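Local atomic coordinates of putative alpha KG dependent 2,4-D dioxygenase (PDB entry 5J92), a protein that binds iron(II) and probably acts as a 2-oxoglutarate-dependent dioxygenase of the TauD/TfdA family. Residues A125-L130 and Y176-S181; P131-F136 and A288-D293. All coordinates share one frame; numbering follows the deposited sequence.

Contact 1 of 2, residues A125-L130 and Y176-S181; sequences ASYLPL and YDIMAS
Ile-178 lies against one face of the Tyr-127 ring, and this apolar meeting carries the contact. Its CB stands 3.9 Å from the ring centroid in a CH-pi contact, displaced toward the CG rim, where CB and Tyr-127 CG are 3.5 Å apart. CG1 of Ile-178 is anti to its backbone N (chi1 -174°), which carries CD1 along the ring to within 3.6 Å of Tyr-127 CD2, while CG2 of Ile-178 reaches toward Tyr-127 CD1. The opposite face of the ring rests on Ala-125 CA, because CG of Tyr-127 takes the crowded position between N and C (chi1 56°) and folds the ring back over its own type I turn. Beside this pair, Ser-126 O comes to 3.3 Å from Tyr-176 CB, and Ser-126 OG touches Tyr-176 CD2. That hydroxyl is hydrogen-bonded to His-222 and Ser-220, and Tyr-176 OH to Tyr-218 O. A water links the backbones, accepting from Ile-178 N at 3.0 Å and lying within hydrogen-bonding distance of Tyr-127 O. Farther out, Asp-177 N-caps the helix, its OD1 receiving Ala-180 N. With no direct hydrogen bond between the segments, the turn just after the iron ligand Asp-124 meets the helix start through van der Waals contact and one bridging water.

Contact 2 of 2, residues P131-F136 and A288-D293; sequences PARYSF and ATTLDD
The guanidinium of Arg-133 carries Leu-291 O over the centre of one face, 3.9 Å above the plane, and takes Asp-292 at its edge. NE and NH2 both grip a single carboxylate oxygen, with NE 3.0 Å from Asp-292 OD1 in the salt bridge, although the two planes stand 81° apart. NH2 meets OD1 on its anti lone pair and adds a weak bond to Asp-293 O; Arg-294 shares the charge of OD1. The Arg-133 chain starts with CG anti to N and bends at chi3, -70°, to bring the group there. At the edge of the Phe-136 ring lie Ala-288 O, in plane, and Thr-290 CG2, 3.8 Å from Phe-136 CE1. Tyr-134 O accepts from Thr-290 N through the strand pairing, 3.0 Å away and nearly along the C=O axis; with OG1 in the crowded position between N and C (chi1 59°), it also accepts from Thr-290 OG1 at 2.8 Å, on a lone pair. Phe-136 and Ala-288 exchange two backbone bonds. Arg-133 N to Thr-290 O, only 2.6 Å, and Asp-292 N to Pro-131 O extend the pairing beyond a one-residue register shift. This is an antiparallel strand pair with a beta bulge, within the major sheet of the double-stranded beta-helix (cupin) fold.

Overall arrangement
The first segments of contacts 1 and 2 are contiguous, 125-130 running into 131-136, and their partners 176-181 and 288-293 follow later, so the two contacts cross along the chain. Their centres lie 14 Å apart and they touch where Leu-130 CD1 packs 3.1 Å from Asp-292 O and Ala-125 O lies 3.2 Å from Pro-131 CB. The iron, held by His-122, Asp-124 and His-271, ties them to one site. The side chain of Tyr-127 in contact 1 is about 8 Å from the metal, and that of Ser-135 in contact 2 about 6 Å, with Ser-135 OG hydrogen-bonded to Asp-124 OD2. One contact thus packs the turn following a ligand, while the other supplies a second-shell hydroxyl to that ligand, Asp-124.

Contact 1 of 2, residues A125-L130 and Y176-S181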
loop_
_atom_site.group_PDB
_atom_site.type_symbol
_atom_site.label_atom_id
_atom_site.label_comp_id
_atom_site.label_asym_id
_atom_site.label_seq_id
_atom_site.Cartn_x
_atom_site.Cartn_y
_atom_site.Cartn_z
ATOM N N ALA A 125 17.798 -8.563 1.332
ATOM C CA ALA A 125 18.561 -9.229 0.274
ATOM C C ALA A 125 17.758 -10.309 -0.454
ATOM O O ALA A 125 18.345 -11.225 -1.063
ATOM C CB ALA A 125 19.875 -9.816 0.811
ATOM N N SER A 126 16.427 -10.206 -0.444
ATOM C CA SER A 126 15.618 -11.112 -1.252
ATOM C C SER A 126 15.905 -10.934 -2.736
ATOM O O SER A 126 15.532 -11.795 -3.539
ATOM C CB SER A 126 14.123 -10.899 -0.968
ATOM O OG SER A 126 13.632 -9.678 -1.507
ATOM N N TYR A 127 16.539 -9.818 -3.117
ATOM C CA TYR A 127 16.952 -9.575 -4.491
ATOM C C TYR A 127 18.219 -10.330 -4.876
ATOM O O TYR A 127 18.680 -10.183 -6.010
ATOM C CB TYR A 127 17.157 -8.074 -4.732
ATOM C CG TYR A 127 18.141 -7.414 -3.792
ATOM C CD1 TYR A 127 19.504 -7.407 -4.072
ATOM C CD2 TYR A 127 17.708 -6.767 -2.640
ATOM C CE1 TYR A 127 20.407 -6.805 -3.217
ATOM C CE2 TYR A 127 18.606 -6.161 -1.775
ATOM C CZ TYR A 127 19.953 -6.175 -2.079
ATOM O OH TYR A 127 20.853 -5.562 -1.239
ATOM N N LEU A 128 18.834 -11.098 -3.938
ATOM C CA LEU A 128 20.011 -11.914 -4.201
ATOM C C LEU A 128 19.629 -13.385 -4.305
ATOM O O LEU A 128 18.673 -13.826 -3.661
ATOM C CB LEU A 128 21.052 -11.758 -3.082
ATOM C CG LEU A 128 21.637 -10.362 -2.845
ATOM C CD1 LEU A 128 22.660 -10.384 -1.709
ATOM C CD2 LEU A 128 22.245 -9.791 -4.128
ATOM N N PRO A 129 20.354 -14.173 -5.105
ATOM C CA PRO A 129 20.125 -15.625 -5.081
ATOM C C PRO A 129 20.308 -16.213 -3.702
ATOM O O PRO A 129 19.642 -17.199 -3.368
ATOM C CB PRO A 129 21.177 -16.172 -6.063
ATOM C CG PRO A 129 21.488 -15.046 -6.948
ATOM C CD PRO A 129 21.336 -13.787 -6.130
ATOM N N LEU A 130 21.176 -15.625 -2.875
ATOM C CA LEU A 130 21.391 -16.080 -1.505
ATOM C C LEU A 130 21.017 -14.946 -0.554
ATOM O O LEU A 130 21.869 -14.122 -0.188
ATOM C CB LEU A 130 22.837 -16.534 -1.316
ATOM C CG LEU A 130 23.248 -17.058 0.055
ATOM C CD1 LEU A 130 22.311 -18.139 0.453
ATOM C CD2 LEU A 130 24.660 -17.604 -0.011
ATOM N N TYR A 176 12.594 -11.257 -8.340
ATOM C CA TYR A 176 13.084 -10.291 -7.356
ATOM C C TYR A 176 14.186 -9.467 -8.014
ATOM O O TYR A 176 15.098 -10.036 -8.626
ATOM C CB TYR A 176 13.590 -10.994 -6.085
ATOM C CG TYR A 176 12.517 -11.787 -5.339
ATOM C CD1 TYR A 176 12.058 -13.012 -5.836
ATOM C CD2 TYR A 176 11.976 -11.326 -4.135
ATOM C CE1 TYR A 176 11.080 -13.741 -5.170
ATOM C CE2 TYR A 176 10.991 -12.063 -3.448
ATOM C CZ TYR A 176 10.551 -13.255 -3.968
ATOM O OH TYR A 176 9.572 -13.977 -3.319
ATOM N N ASP A 177 14.094 -8.131 -7.900
ATOM C CA ASP A 177 14.811 -7.216 -8.798
ATOM C C ASP A 177 15.088 -5.904 -8.056
ATOM O O ASP A 177 14.213 -5.036 -7.998
ATOM C CB ASP A 177 13.964 -6.992 -10.046
ATOM C CG ASP A 177 14.646 -6.156 -11.110
ATOM O OD1 ASP A 177 15.710 -5.548 -10.860
ATOM O OD2 ASP A 177 14.073 -6.105 -12.220
ATOM N N ILE A 178 16.315 -5.736 -7.551
ATOM C CA ILE A 178 16.604 -4.564 -6.725
ATOM C C ILE A 178 16.523 -3.280 -7.547
ATOM O O ILE A 178 16.047 -2.249 -7.060
ATOM C CB ILE A 178 17.973 -4.717 -6.028
ATOM C CG1 ILE A 178 18.223 -3.570 -5.043
ATOM C CG2 ILE A 178 19.119 -4.830 -7.039
ATOM C CD1 ILE A 178 17.214 -3.476 -3.925
ATOM N N MET A 179 16.959 -3.324 -8.808
ATOM C CA MET A 179 16.946 -2.118 -9.627
ATOM C C MET A 179 15.520 -1.692 -9.936
ATOM O O MET A 179 15.214 -0.496 -9.968
ATOM C CB MET A 179 17.747 -2.344 -10.916
ATOM C CG MET A 179 19.234 -2.559 -10.688
ATOM S SD MET A 179 19.964 -1.233 -9.700
ATOM C CE MET A 179 21.518 -1.980 -9.180
ATOM N N ALA A 180 14.622 -2.656 -10.130
ATOM C CA ALA A 180 13.217 -2.315 -10.318
ATOM C C ALA A 180 12.618 -1.697 -9.054
ATOM O O ALA A 180 11.866 -0.717 -9.137
ATOM C CB ALA A 180 12.429 -3.553 -10.742
ATOM N N SER A 181 12.942 -2.242 -7.873
ATOM C CA SER A 181 12.374 -1.680 -6.647
ATOM C C SER A 181 12.950 -0.300 -6.355
ATOM O O SER A 181 12.233 0.587 -5.872
ATOM C CB SER A 181 12.603 -2.617 -5.455
ATOM O OG SER A 181 13.982 -2.677 -5.092
HETATM O O HOH W 1 18.176 -8.017 -8.104
#

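Contact 2 of 2, residues P131-F136 and A288-D293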
loop_
_atom_site.group_PDB
_atom_site.type_symbol
_atom_site.label_atom_id
_atom_site.label_comp_id
_atom_site.label_asym_id
_atom_site.label_seq_id
_atom_site.Cartn_x
_atom_site.Cartn_y
_atom_site.Cartn_z
ATOM N N PRO A 131 19.767 -14.890 -0.096
ATOM C CA PRO A 131 19.301 -13.755 0.706
ATOM C C PRO A 131 19.781 -13.848 2.151
ATOM O O PRO A 131 20.539 -14.741 2.534
ATOM C CB PRO A 131 17.771 -13.868 0.628
ATOM C CG PRO A 131 17.502 -14.869 -0.457
ATOM C CD PRO A 131 18.660 -15.793 -0.434
ATOM N N ALA A 132 19.306 -12.897 2.955
ATOM C CA ALA A 132 19.692 -12.813 4.351
ATOM C C ALA A 132 19.010 -13.903 5.161
ATOM O O ALA A 132 17.918 -14.369 4.822
ATOM C CB ALA A 132 19.310 -11.450 4.939
ATOM N N ARG A 133 19.682 -14.325 6.230
ATOM C CA ARG A 133 19.035 -15.169 7.225
ATOM C C ARG A 133 18.520 -14.261 8.344
ATOM O O ARG A 133 17.431 -13.706 8.237
ATOM C CB ARG A 133 20.000 -16.230 7.752
ATOM C CG ARG A 133 19.369 -17.225 8.725
ATOM C CD ARG A 133 20.337 -18.348 9.061
ATOM N NE ARG A 133 20.544 -19.240 7.920
ATOM C CZ ARG A 133 21.498 -20.161 7.847
ATOM N NH1 ARG A 133 22.356 -20.319 8.848
ATOM N NH2 ARG A 133 21.594 -20.928 6.768
ATOM N N TYR A 134 19.310 -14.061 9.387
ATOM C CA TYR A 134 18.982 -13.129 10.455
ATOM C C TYR A 134 19.635 -11.782 10.186
ATOM O O TYR A 134 20.796 -11.714 9.765
ATOM C CB TYR A 134 19.462 -13.650 11.803
ATOM C CG TYR A 134 18.859 -14.969 12.240
ATOM C CD1 TYR A 134 17.612 -15.008 12.847
ATOM C CD2 TYR A 134 19.544 -16.173 12.058
ATOM C CE1 TYR A 134 17.053 -16.200 13.260
ATOM C CE2 TYR A 134 18.989 -17.380 12.463
ATOM C CZ TYR A 134 17.741 -17.382 13.071
ATOM O OH TYR A 134 17.159 -18.554 13.497
ATOM N N SER A 135 18.897 -10.714 10.460
ATOM C CA SER A 135 19.454 -9.370 10.509
ATOM C C SER A 135 19.481 -8.900 11.958
ATOM O O SER A 135 18.673 -9.339 12.781
ATOM C CB SER A 135 18.639 -8.404 9.641
ATOM O OG SER A 135 18.728 -8.750 8.260
ATOM N N PHE A 136 20.436 -8.019 12.275
ATOM C CA PHE A 136 20.657 -7.535 13.631
ATOM C C PHE A 136 20.795 -6.021 13.607
ATOM O O PHE A 136 21.510 -5.468 12.760
ATOM C CB PHE A 136 21.921 -8.149 14.252
ATOM C CG PHE A 136 21.974 -9.654 14.192
ATOM C CD1 PHE A 136 22.316 -10.308 13.010
ATOM C CD2 PHE A 136 21.701 -10.416 15.324
ATOM C CE1 PHE A 136 22.367 -11.683 12.947
ATOM C CE2 PHE A 136 21.750 -11.802 15.272
ATOM C CZ PHE A 136 22.098 -12.439 14.083
ATOM N N ALA A 288 24.204 -5.677 11.420
ATOM C CA ALA A 288 24.936 -6.837 10.938
ATOM C C ALA A 288 23.939 -7.758 10.257
ATOM O O ALA A 288 22.744 -7.745 10.574
ATOM C CB ALA A 288 25.666 -7.582 12.059
ATOM N N THR A 289 24.423 -8.521 9.283
ATOM C CA THR A 289 23.536 -9.376 8.511
ATOM C C THR A 289 24.205 -10.719 8.256
ATOM O O THR A 289 25.396 -10.781 7.945
ATOM C CB THR A 289 23.141 -8.704 7.184
ATOM O OG1 THR A 289 22.640 -7.390 7.460
ATOM C CG2 THR A 289 22.050 -9.513 6.474
ATOM N N THR A 290 23.443 -11.790 8.428
ATOM C CA THR A 290 23.893 -13.127 8.080
ATOM C C THR A 290 23.156 -13.576 6.828
ATOM O O THR A 290 22.017 -13.163 6.579
ATOM C CB THR A 290 23.646 -14.121 9.221
ATOM O OG1 THR A 290 22.246 -14.155 9.532
ATOM C CG2 THR A 290 24.434 -13.707 10.465
ATOM N N LEU A 291 23.810 -14.440 6.056
ATOM C CA LEU A 291 23.264 -14.975 4.818
ATOM C C LEU A 291 22.688 -16.365 5.041
ATOM O O LEU A 291 23.177 -17.131 5.873
ATOM C CB LEU A 291 24.336 -15.026 3.729
ATOM C CG LEU A 291 24.824 -13.639 3.330
ATOM C CD1 LEU A 291 25.904 -13.724 2.261
ATOM C CD2 LEU A 291 23.620 -12.858 2.816
ATOM N N ASP A 292 21.640 -16.683 4.281
ATOM C CA ASP A 292 20.896 -17.933 4.460
ATOM C C ASP A 292 21.535 -19.068 3.655
ATOM O O ASP A 292 20.934 -19.656 2.765
ATOM C CB ASP A 292 19.434 -17.723 4.078
ATOM C CG ASP A 292 18.541 -18.879 4.504
ATOM O OD1 ASP A 292 18.940 -19.645 5.403
ATOM O OD2 ASP A 292 17.427 -19.005 3.956
ATOM N N ASP A 293 22.790 -19.363 3.981
ATOM C CA ASP A 293 23.542 -20.418 3.301
ATOM C C ASP A 293 23.192 -21.742 3.965
ATOM O O ASP A 293 23.672 -22.047 5.059
ATOM C CB ASP A 293 25.034 -20.121 3.372
ATOM C CG ASP A 293 25.869 -21.055 2.517
ATOM O OD1 ASP A 293 25.392 -22.139 2.124
ATOM O OD2 ASP A 293 27.027 -20.691 2.241
#